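Local coordinates for ABC transporter periplasmic peptide-binding protein (Pseudoalteromonas, PDB 4QFL) that binds dipeptides in the bacterial periplasm, here Ala-Phe, probably to hand them to an ABC transporter for uptake into the cell, at residues L151-V156 / R164-N169; A170-L175 / K473-T478; I376-V381 / V407-Y412. One frame throughout, in Å; residues are numbered along the deposited sequence.

Contact 1 (L151-V156 / R164-N169); sequences LIRKIV and RFELFN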
loop_
_atom_site.group_PDB
_atom_site.type_symbol
_atom_site.label_atom_id
_atom_site.label_comp_id
_atom_site.label_asym_id
_atom_site.label_seq_id
_atom_site.Cartn_x
_atom_site.Cartn_y
_atom_site.Cartn_z
ATOM N N LEU A 151 -13.836 14.231 7.170
ATOM C CA LEU A 151 -13.046 14.193 8.397
ATOM C C LEU A 151 -12.437 15.519 8.831
ATOM O O LEU A 151 -12.761 16.022 9.906
ATOM C CB LEU A 151 -11.948 13.140 8.326
ATOM C CG LEU A 151 -11.388 12.910 9.730
ATOM C CD1 LEU A 151 -12.492 12.418 10.632
ATOM C CD2 LEU A 151 -10.251 11.925 9.716
ATOM N N ILE A 152 -11.541 16.079 8.025
ATOM C CA ILE A 152 -10.809 17.274 8.456
ATOM C C ILE A 152 -11.544 18.581 8.140
ATOM O O ILE A 152 -11.770 18.899 6.973
ATOM C CB ILE A 152 -9.398 17.340 7.845
ATOM C CG1 ILE A 152 -8.584 16.107 8.237
ATOM C CG2 ILE A 152 -8.694 18.576 8.325
ATOM C CD1 ILE A 152 -7.237 16.033 7.555
ATOM N N ARG A 153 -11.906 19.332 9.180
ATOM C CA ARG A 153 -12.627 20.598 9.013
ATOM C C ARG A 153 -11.658 21.742 8.731
ATOM O O ARG A 153 -11.826 22.508 7.780
ATOM C CB ARG A 153 -13.477 20.920 10.254
ATOM C CG ARG A 153 -14.489 22.069 10.070
ATOM C CD ARG A 153 -15.090 22.509 11.410
ATOM N NE ARG A 153 -14.198 23.426 12.125
ATOM C CZ ARG A 153 -14.154 23.562 13.447
ATOM N NH1 ARG A 153 -14.948 22.838 14.219
ATOM N NH2 ARG A 153 -13.304 24.420 13.999
ATOM N N LYS A 154 -10.643 21.862 9.573
ATOM C CA LYS A 154 -9.602 22.833 9.342
ATOM C C LYS A 154 -8.393 22.433 10.166
ATOM O O LYS A 154 -8.459 21.510 10.970
ATOM C CB LYS A 154 -10.080 24.256 9.681
ATOM C CG LYS A 154 -10.561 24.471 11.107
ATOM C CD LYS A 154 -10.971 25.932 11.325
ATOM C CE LYS A 154 -11.274 26.238 12.801
ATOM N NZ LYS A 154 -11.606 27.683 13.064
ATOM N N ILE A 155 -7.277 23.105 9.922
ATOM C CA ILE A 155 -6.101 22.977 10.756
ATOM C C ILE A 155 -5.770 24.377 11.236
ATOM O O ILE A 155 -5.445 25.256 10.432
ATOM C CB ILE A 155 -4.898 22.437 9.965
ATOM C CG1 ILE A 155 -5.297 21.201 9.166
ATOM C CG2 ILE A 155 -3.719 22.153 10.905
ATOM C CD1 ILE A 155 -4.190 20.659 8.291
ATOM N N VAL A 156 -5.886 24.594 12.538
ATOM C CA VAL A 156 -5.576 25.899 13.111
ATOM C C VAL A 156 -4.075 26.075 13.213
ATOM O O VAL A 156 -3.350 25.134 13.533
ATOM C CB VAL A 156 -6.175 26.071 14.525
ATOM C CG1 VAL A 156 -5.663 27.354 15.171
ATOM C CG2 VAL A 156 -7.704 26.040 14.484
ATOM N N ARG A 164 -3.375 22.589 15.211
ATOM C CA ARG A 164 -4.438 21.752 15.738
ATOM C C ARG A 164 -5.413 21.370 14.623
ATOM O O ARG A 164 -6.014 22.238 13.996
ATOM C CB ARG A 164 -5.153 22.472 16.885
ATOM C CG ARG A 164 -6.356 21.745 17.427
ATOM C CD ARG A 164 -7.091 22.576 18.469
ATOM N NE ARG A 164 -7.671 23.794 17.903
ATOM C CZ ARG A 164 -7.331 25.027 18.270
ATOM N NH1 ARG A 164 -6.412 25.206 19.210
ATOM N NH2 ARG A 164 -7.911 26.080 17.702
ATOM N N PHE A 165 -5.531 20.072 14.355
ATOM C CA PHE A 165 -6.512 19.557 13.401
ATOM C C PHE A 165 -7.901 19.522 14.051
ATOM O O PHE A 165 -8.064 19.002 15.156
ATOM C CB PHE A 165 -6.144 18.133 12.939
ATOM C CG PHE A 165 -4.953 18.055 12.011
ATOM C CD1 PHE A 165 -3.665 18.315 12.470
ATOM C CD2 PHE A 165 -5.120 17.670 10.685
ATOM C CE1 PHE A 165 -2.564 18.223 11.614
ATOM C CE2 PHE A 165 -4.027 17.568 9.827
ATOM C CZ PHE A 165 -2.747 17.848 10.293
ATOM N N GLU A 166 -8.902 20.065 13.360
ATOM C CA GLU A 166 -10.283 19.985 13.824
ATOM C C GLU A 166 -11.064 19.005 12.948
ATOM O O GLU A 166 -11.186 19.204 11.739
ATOM C CB GLU A 166 -10.945 21.362 13.782
ATOM C CG GLU A 166 -10.159 22.447 14.486
ATOM C CD GLU A 166 -10.281 22.364 15.995
ATOM O OE1 GLU A 166 -10.936 21.421 16.490
ATOM O OE2 GLU A 166 -9.726 23.245 16.689
ATOM N N LEU A 167 -11.589 17.950 13.561
ATOM C CA LEU A 167 -12.337 16.930 12.830
ATOM C C LEU A 167 -13.853 17.104 12.967
ATOM O O LEU A 167 -14.346 17.626 13.973
ATOM C CB LEU A 167 -11.938 15.534 13.311
ATOM C CG LEU A 167 -10.433 15.299 13.445
ATOM C CD1 LEU A 167 -10.148 13.869 13.874
ATOM C CD2 LEU A 167 -9.710 15.639 12.149
ATOM N N PHE A 168 -14.586 16.666 11.948
ATOM C CA PHE A 168 -16.038 16.729 11.981
ATOM C C PHE A 168 -16.565 15.688 12.950
ATOM O O PHE A 168 -17.631 15.859 13.547
ATOM C CB PHE A 168 -16.624 16.484 10.596
ATOM C CG PHE A 168 -16.456 17.641 9.660
ATOM C CD1 PHE A 168 -16.986 18.877 9.975
ATOM C CD2 PHE A 168 -15.767 17.498 8.471
ATOM C CE1 PHE A 168 -16.829 19.955 9.115
ATOM C CE2 PHE A 168 -15.601 18.570 7.605
ATOM C CZ PHE A 168 -16.130 19.803 7.927
ATOM N N ASN A 169 -15.802 14.610 13.093
ATOM C CA ASN A 169 -16.143 13.499 13.976
ATOM C C ASN A 169 -14.858 12.823 14.472
ATOM O O ASN A 169 -13.812 12.919 13.836
ATOM C CB ASN A 169 -17.018 12.470 13.238
ATOM C CG ASN A 169 -18.377 13.027 12.825
ATOM O OD1 ASN A 169 -19.304 13.108 13.637
ATOM N ND2 ASN A 169 -18.506 13.404 11.555
#

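Contact 2 (A170-L175 / K473-T478); sequences AESSFL and KALDTT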
loop_
_atom_site.group_PDB
_atom_site.type_symbol
_atom_site.label_atom_id
_atom_site.label_comp_id
_atom_site.label_asym_id
_atom_site.label_seq_id
_atom_site.Cartn_x
_atom_site.Cartn_y
_atom_site.Cartn_z
ATOM N N ALA A 170 -14.925 12.141 15.605
ATOM C CA ALA A 170 -13.785 11.344 16.026
ATOM C C ALA A 170 -13.676 10.112 15.129
ATOM O O ALA A 170 -14.681 9.541 14.705
ATOM C CB ALA A 170 -13.921 10.939 17.485
ATOM N N GLU A 171 -12.446 9.739 14.809
ATOM C CA GLU A 171 -12.151 8.483 14.139
ATOM C C GLU A 171 -10.945 7.927 14.863
ATOM O O GLU A 171 -9.922 8.592 14.946
ATOM C CB GLU A 171 -11.804 8.698 12.658
ATOM C CG GLU A 171 -12.995 9.014 11.766
ATOM C CD GLU A 171 -12.713 8.836 10.270
ATOM O OE1 GLU A 171 -13.639 9.075 9.455
ATOM O OE2 GLU A 171 -11.583 8.449 9.906
ATOM N N SER A 172 -11.059 6.717 15.394
ATOM C CA SER A 172 -9.983 6.163 16.199
ATOM C C SER A 172 -8.795 5.744 15.358
ATOM O O SER A 172 -7.756 5.385 15.895
ATOM C CB SER A 172 -10.480 4.993 17.047
ATOM O OG SER A 172 -11.168 4.035 16.264
ATOM N N SER A 173 -8.936 5.807 14.038
ATOM C CA SER A 173 -7.853 5.402 13.146
ATOM C C SER A 173 -7.053 6.602 12.702
ATOM O O SER A 173 -6.108 6.471 11.936
ATOM C CB SER A 173 -8.413 4.692 11.914
ATOM O OG SER A 173 -9.316 5.540 11.224
ATOM N N PHE A 174 -7.418 7.777 13.186
ATOM C CA PHE A 174 -6.878 9.006 12.612
ATOM C C PHE A 174 -5.342 9.127 12.671
ATOM O O PHE A 174 -4.683 9.294 11.646
ATOM C CB PHE A 174 -7.545 10.225 13.239
ATOM C CG PHE A 174 -6.996 11.513 12.746
ATOM C CD1 PHE A 174 -7.387 12.008 11.520
ATOM C CD2 PHE A 174 -6.059 12.215 13.495
ATOM C CE1 PHE A 174 -6.864 13.199 11.050
ATOM C CE2 PHE A 174 -5.534 13.392 13.033
ATOM C CZ PHE A 174 -5.935 13.889 11.811
ATOM N N LEU A 175 -4.767 9.046 13.864
ATOM C CA LEU A 175 -3.308 9.086 13.966
ATOM C C LEU A 175 -2.644 7.994 13.117
ATOM O O LEU A 175 -1.607 8.232 12.505
ATOM C CB LEU A 175 -2.839 8.979 15.420
ATOM C CG LEU A 175 -2.891 10.264 16.246
ATOM C CD1 LEU A 175 -2.171 10.054 17.547
ATOM C CD2 LEU A 175 -2.254 11.397 15.480
ATOM N N LYS A 473 -18.726 2.409 13.034
ATOM C CA LYS A 473 -18.911 2.164 14.456
ATOM C C LYS A 473 -17.589 1.777 15.124
ATOM O O LYS A 473 -17.293 2.218 16.235
ATOM C CB LYS A 473 -19.994 1.110 14.678
ATOM C CG LYS A 473 -21.332 1.524 14.080
ATOM C CD LYS A 473 -22.437 0.529 14.377
ATOM C CE LYS A 473 -23.776 1.043 13.865
ATOM N NZ LYS A 473 -24.904 0.204 14.344
ATOM N N ALA A 474 -16.787 0.982 14.421
ATOM C CA ALA A 474 -15.462 0.584 14.901
ATOM C C ALA A 474 -14.540 1.785 15.030
ATOM O O ALA A 474 -13.583 1.764 15.797
ATOM C CB ALA A 474 -14.849 -0.454 13.968
ATOM N N LEU A 475 -14.831 2.837 14.279
ATOM C CA LEU A 475 -14.039 4.055 14.338
ATOM C C LEU A 475 -14.644 5.062 15.317
ATOM O O LEU A 475 -14.004 6.050 15.679
ATOM C CB LEU A 475 -13.912 4.667 12.947
ATOM C CG LEU A 475 -13.104 3.816 11.965
ATOM C CD1 LEU A 475 -12.919 4.566 10.667
ATOM C CD2 LEU A 475 -11.754 3.423 12.545
ATOM N N ASP A 476 -15.876 4.792 15.748
ATOM C CA ASP A 476 -16.583 5.654 16.700
ATOM C C ASP A 476 -16.087 5.482 18.133
ATOM O O ASP A 476 -16.493 6.233 19.020
ATOM C CB ASP A 476 -18.097 5.397 16.662
ATOM C CG ASP A 476 -18.771 6.032 15.458
ATOM O OD1 ASP A 476 -18.163 6.945 14.857
ATOM O OD2 ASP A 476 -19.911 5.626 15.118
ATOM N N THR A 477 -15.217 4.498 18.358
ATOM C CA THR A 477 -14.724 4.218 19.705
ATOM C C THR A 477 -13.263 3.778 19.694
ATOM O O THR A 477 -12.805 3.166 18.736
ATOM C CB THR A 477 -15.576 3.137 20.385
ATOM O OG1 THR A 477 -14.981 2.766 21.636
ATOM C CG2 THR A 477 -15.672 1.918 19.494
ATOM N N THR A 478 -12.535 4.094 20.763
ATOM C CA THR A 478 -11.138 3.697 20.887
ATOM C C THR A 478 -11.000 2.420 21.701
ATOM O O THR A 478 -9.911 1.867 21.829
ATOM C CB THR A 478 -10.318 4.772 21.579
ATOM O OG1 THR A 478 -10.807 4.933 22.914
ATOM C CG2 THR A 478 -10.425 6.087 20.829
HETATM O O HOH W 1 -17.119 9.117 15.663
#

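Contact 3 (I376-V381 / V407-Y412); sequences IWAMPV and VNIVEY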
loop_
_atom_site.group_PDB
_atom_site.type_symbol
_atom_site.label_atom_id
_atom_site.label_comp_id
_atom_site.label_asym_id
_atom_site.label_seq_id
_atom_site.Cartn_x
_atom_site.Cartn_y
_atom_site.Cartn_z
ATOM N N ILE A 376 -9.630 -13.650 -15.461
ATOM C CA ILE A 376 -8.939 -13.434 -14.211
ATOM C C ILE A 376 -7.770 -12.541 -14.529
ATOM O O ILE A 376 -6.889 -12.901 -15.302
ATOM C CB ILE A 376 -8.408 -14.728 -13.611
ATOM C CG1 ILE A 376 -9.565 -15.642 -13.218
ATOM C CG2 ILE A 376 -7.518 -14.425 -12.403
ATOM C CD1 ILE A 376 -9.107 -16.935 -12.567
ATOM N N TRP A 377 -7.775 -11.357 -13.944
ATOM C CA TRP A 377 -6.682 -10.440 -14.114
ATOM C C TRP A 377 -5.550 -10.782 -13.152
ATOM O O TRP A 377 -5.788 -10.978 -11.963
ATOM C CB TRP A 377 -7.192 -9.027 -13.897
ATOM C CG TRP A 377 -7.968 -8.540 -15.072
ATOM C CD1 TRP A 377 -9.026 -9.156 -15.677
ATOM C CD2 TRP A 377 -7.750 -7.323 -15.786
ATOM N NE1 TRP A 377 -9.478 -8.396 -16.733
ATOM C CE2 TRP A 377 -8.707 -7.267 -16.819
ATOM C CE3 TRP A 377 -6.839 -6.272 -15.645
ATOM C CZ2 TRP A 377 -8.777 -6.200 -17.703
ATOM C CZ3 TRP A 377 -6.905 -5.229 -16.523
ATOM C CH2 TRP A 377 -7.867 -5.194 -17.542
ATOM N N ALA A 378 -4.329 -10.860 -13.681
ATOM C CA ALA A 378 -3.157 -11.280 -12.913
ATOM C C ALA A 378 -2.061 -10.222 -12.908
ATOM O O ALA A 378 -1.662 -9.730 -13.964
ATOM C CB ALA A 378 -2.602 -12.595 -13.456
ATOM N N MET A 379 -1.566 -9.890 -11.714
ATOM C CA MET A 379 -0.470 -8.933 -11.543
ATOM C C MET A 379 0.798 -9.392 -12.267
ATOM O O MET A 379 1.114 -10.585 -12.272
ATOM C CB MET A 379 -0.183 -8.722 -10.051
ATOM C CG MET A 379 -1.409 -8.301 -9.278
ATOM S SD MET A 379 -1.155 -8.162 -7.495
ATOM C CE MET A 379 -1.156 -9.892 -7.043
ATOM N N PRO A 380 1.531 -8.441 -12.875
ATOM C CA PRO A 380 2.733 -8.737 -13.662
ATOM C C PRO A 380 4.009 -8.839 -12.821
ATOM O O PRO A 380 5.046 -9.273 -13.315
ATOM C CB PRO A 380 2.827 -7.527 -14.589
ATOM C CG PRO A 380 2.293 -6.414 -13.765
ATOM C CD PRO A 380 1.196 -7.004 -12.910
ATOM N N VAL A 381 3.929 -8.436 -11.560
ATOM C CA VAL A 381 5.101 -8.391 -10.694
ATOM C C VAL A 381 4.810 -9.086 -9.366
ATOM O O VAL A 381 3.657 -9.204 -8.949
ATOM C CB VAL A 381 5.503 -6.947 -10.399
ATOM C CG1 VAL A 381 6.145 -6.309 -11.616
ATOM C CG2 VAL A 381 4.286 -6.158 -9.963
ATOM N N VAL A 407 -11.567 -19.811 -18.282
ATOM C CA VAL A 407 -10.846 -18.622 -17.855
ATOM C C VAL A 407 -9.884 -18.127 -18.925
ATOM O O VAL A 407 -9.117 -18.900 -19.500
ATOM C CB VAL A 407 -10.039 -18.882 -16.562
ATOM C CG1 VAL A 407 -9.180 -17.681 -16.238
ATOM C CG2 VAL A 407 -10.962 -19.207 -15.409
ATOM N N ASN A 408 -9.923 -16.829 -19.188
ATOM C CA ASN A 408 -8.857 -16.204 -19.941
ATOM C C ASN A 408 -8.090 -15.292 -18.990
ATOM O O ASN A 408 -8.684 -14.638 -18.135
ATOM C CB ASN A 408 -9.415 -15.425 -21.122
ATOM C CG ASN A 408 -10.185 -14.199 -20.692
ATOM O OD1 ASN A 408 -11.227 -14.299 -20.045
ATOM N ND2 ASN A 408 -9.679 -13.029 -21.055
ATOM N N ILE A 409 -6.772 -15.257 -19.126
ATOM C CA ILE A 409 -5.935 -14.506 -18.195
ATOM C C ILE A 409 -5.506 -13.172 -18.787
ATOM O O ILE A 409 -4.963 -13.128 -19.882
ATOM C CB ILE A 409 -4.701 -15.336 -17.782
ATOM C CG1 ILE A 409 -5.149 -16.632 -17.100
ATOM C CG2 ILE A 409 -3.784 -14.522 -16.871
ATOM C CD1 ILE A 409 -4.006 -17.516 -16.629
ATOM N N VAL A 410 -5.750 -12.086 -18.063
ATOM C CA VAL A 410 -5.377 -10.762 -18.543
ATOM C C VAL A 410 -4.243 -10.171 -17.713
ATOM O O VAL A 410 -4.256 -10.233 -16.485
ATOM C CB VAL A 410 -6.556 -9.793 -18.494
ATOM C CG1 VAL A 410 -6.098 -8.401 -18.841
ATOM C CG2 VAL A 410 -7.648 -10.252 -19.450
ATOM N N GLU A 411 -3.259 -9.597 -18.383
ATOM C CA GLU A 411 -2.112 -9.054 -17.678
ATOM C C GLU A 411 -1.551 -7.828 -18.397
ATOM O O GLU A 411 -1.420 -7.824 -19.617
ATOM C CB GLU A 411 -1.051 -10.146 -17.549
ATOM C CG GLU A 411 0.059 -9.866 -16.547
ATOM C CD GLU A 411 1.066 -11.001 -16.475
ATOM O OE1 GLU A 411 1.012 -11.896 -17.350
ATOM O OE2 GLU A 411 1.910 -11.001 -15.545
ATOM N N TYR A 412 -1.232 -6.785 -17.638
ATOM C CA TYR A 412 -0.626 -5.579 -18.196
ATOM C C TYR A 412 0.447 -5.061 -17.247
ATOM O O TYR A 412 0.499 -5.464 -16.090
ATOM C CB TYR A 412 -1.670 -4.475 -18.416
ATOM C CG TYR A 412 -2.824 -4.828 -19.338
ATOM C CD1 TYR A 412 -2.707 -4.700 -20.709
ATOM C CD2 TYR A 412 -4.029 -5.270 -18.827
ATOM C CE1 TYR A 412 -3.761 -5.027 -21.553
ATOM C CE2 TYR A 412 -5.089 -5.595 -19.657
ATOM C CZ TYR A 412 -4.952 -5.475 -21.018
ATOM O OH TYR A 412 -6.011 -5.798 -21.842
#

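Contact 1 (L151-V156 / R164-N169)
Ile155 lies alongside Phe165, pointing the same way, with its CG1 over one face of the ring and offset toward the rim. Ile155 CG1 stands 4.1 Å from the centroid of the Phe165 ring, a CH-pi contact, and Ile155 CD1 reaches Phe165 CE2 at 3.5 Å. Ile152 comes to the same ring at its edge, near the plane, through CD1, while its CG1 meets CD2 of Leu167. On the other face of the sheet the Arg153 guanidinium is spread over the Glu166 side chain, CB beneath its centre, with guanidinium and carboxylate planes only 12° apart. Arg153 NH2 and Glu166 OE1 are 4.6 Å apart, beyond a salt bridge; no N-H points at the oxygen, and any attraction is probably only electrostatic. Farther back, Arg153 crosses Phe168 at about a right angle and lays its CB over the ring face, 3.9 Å from the centroid of Phe168. Glu166 OE1 is hydrogen-bonded to Ser90 OG. Arg164 NH2 packs against the methyls of Val156.

Between the strands, Arg153 N and, weakly, Lys154 N both bond to Glu166 O, a classic beta bulge that shifts the antiparallel register by one; Arg153 N to Glu166 O is 2.7 Å. The pair is a beta hairpin. Strand 162-167 is held on its other side by strand 90-95, helix 115-126 covers Ile152 and Ile155, and Phe174 of helix 174-178 packs on Leu151 and Leu167.

Contact 2 (A170-L175 / K473-T478)
Ser172 holds the 473-478 segment by two hydrogen bonds. Ser172 N donates to Leu475 O at 3.0 Å, in the carbonyl plane and on a lone pair. Ser172 OG donates to Thr477 O at 3.1 Å, coming from above the carbonyl plane, 46° out of it. With chi1 at 51° OG sits between the backbone N and the carbonyl carbon, and this points it at the carbonyl of Thr477 while the N-H of the same residue is used on Leu475. Leu475 O also receives the CA-H of Glu171, 3.4 Å from Glu171 CA. Beside this pair a water lies between Ala170 O and Asp476 OD1, within bonding distance of both.

Packing is lighter. Leu475 CD2 rests on Ser173, 3.5 Å from Ser173 OG, and Thr478 CG2 touches Ser172 CB. A type I turn from Glu171 to Phe174 bends the chain here and leads into helix 174-178. The contact thus joins the approach to that helix with the C-terminal end of helix 465-475. Helix 480-497 adds Arg483 against Ser172 and Tyr486 against Ala474, and Asp441 from a loop touches both Ser173 and Leu475.

Contact 3 (I376-V381 / V407-Y412)
Trp377 and Val410 form the heart of this parallel strand pair, their side chains side by side and pointing the same way. Val410 CG1 sits over the centre of the six-membered ring of Trp377, 3.5 Å from its centroid and 12° off the normal, a close CH-pi contact. With chi1 at 173° CG1 is anti to the backbone N of Val410, and that places this methyl against the ring face. Beyond it Tyr412 CE2 comes up to Trp377 CH2 at 3.5 Å; the two rings meet obliquely, with planes at 47°. On the opposite face of the sheet Ile376 crosses Val407, CG1 to CG1 at 3.7 Å, and Ala378 CB touches Ile409 CG2.

Three backbone bonds set this register: Ile376 N to Asn408 O, Val410 N to Ile376 O, and Ala378 N to Val410 O, the last 2.9 Å long. Farther along, side-chain contacts take over. Glu411 reaches across in an extended chain, its CG 3.1 Å from Ala378 O, a buried carbonyl oxygen with no hydrogen-bond partner in the model. Glu411 OE2 lies 3.1 Å from Pro380 CA, and OE1 is held by a salt bridge to Arg390. Pro380 CG comes within 3.1 Å of Tyr412 O.

Both strands belong to a beta-alpha-beta unit whose helix 389-401 packs on Val407 and Ile409. Strand 428-434 flanks strand 373-378 on its other side, bonding to Trp377 from Ser428 and Leu430. Helix 414-422 covers Trp377 through Ile421 and sends Trp414, which lines the pocket of the bound phenylalanine, against Met379; Arg420 makes a cation-pi contact with Tyr412.

From the N terminus the chain first closes the short hairpin of contact 1, with seven residues between its segments. Directly after it the chain enters contact 2, whose second segment comes some 300 residues later, so a very long loop is closed there. Contact 3 is nested inside that loop and closes a smaller one around helix 389-401. Contacts 1 and 2 touch through Leu151, which meets Glu171, and through Phe165 packing on Phe174, joining the four-stranded antiparallel sheet to helices 174-178 and 465-475. Contact 3 lies on the opposite side of the chain's centre, its centre about 42 Å from that of contact 1 and about 37 Å from that of contact 2.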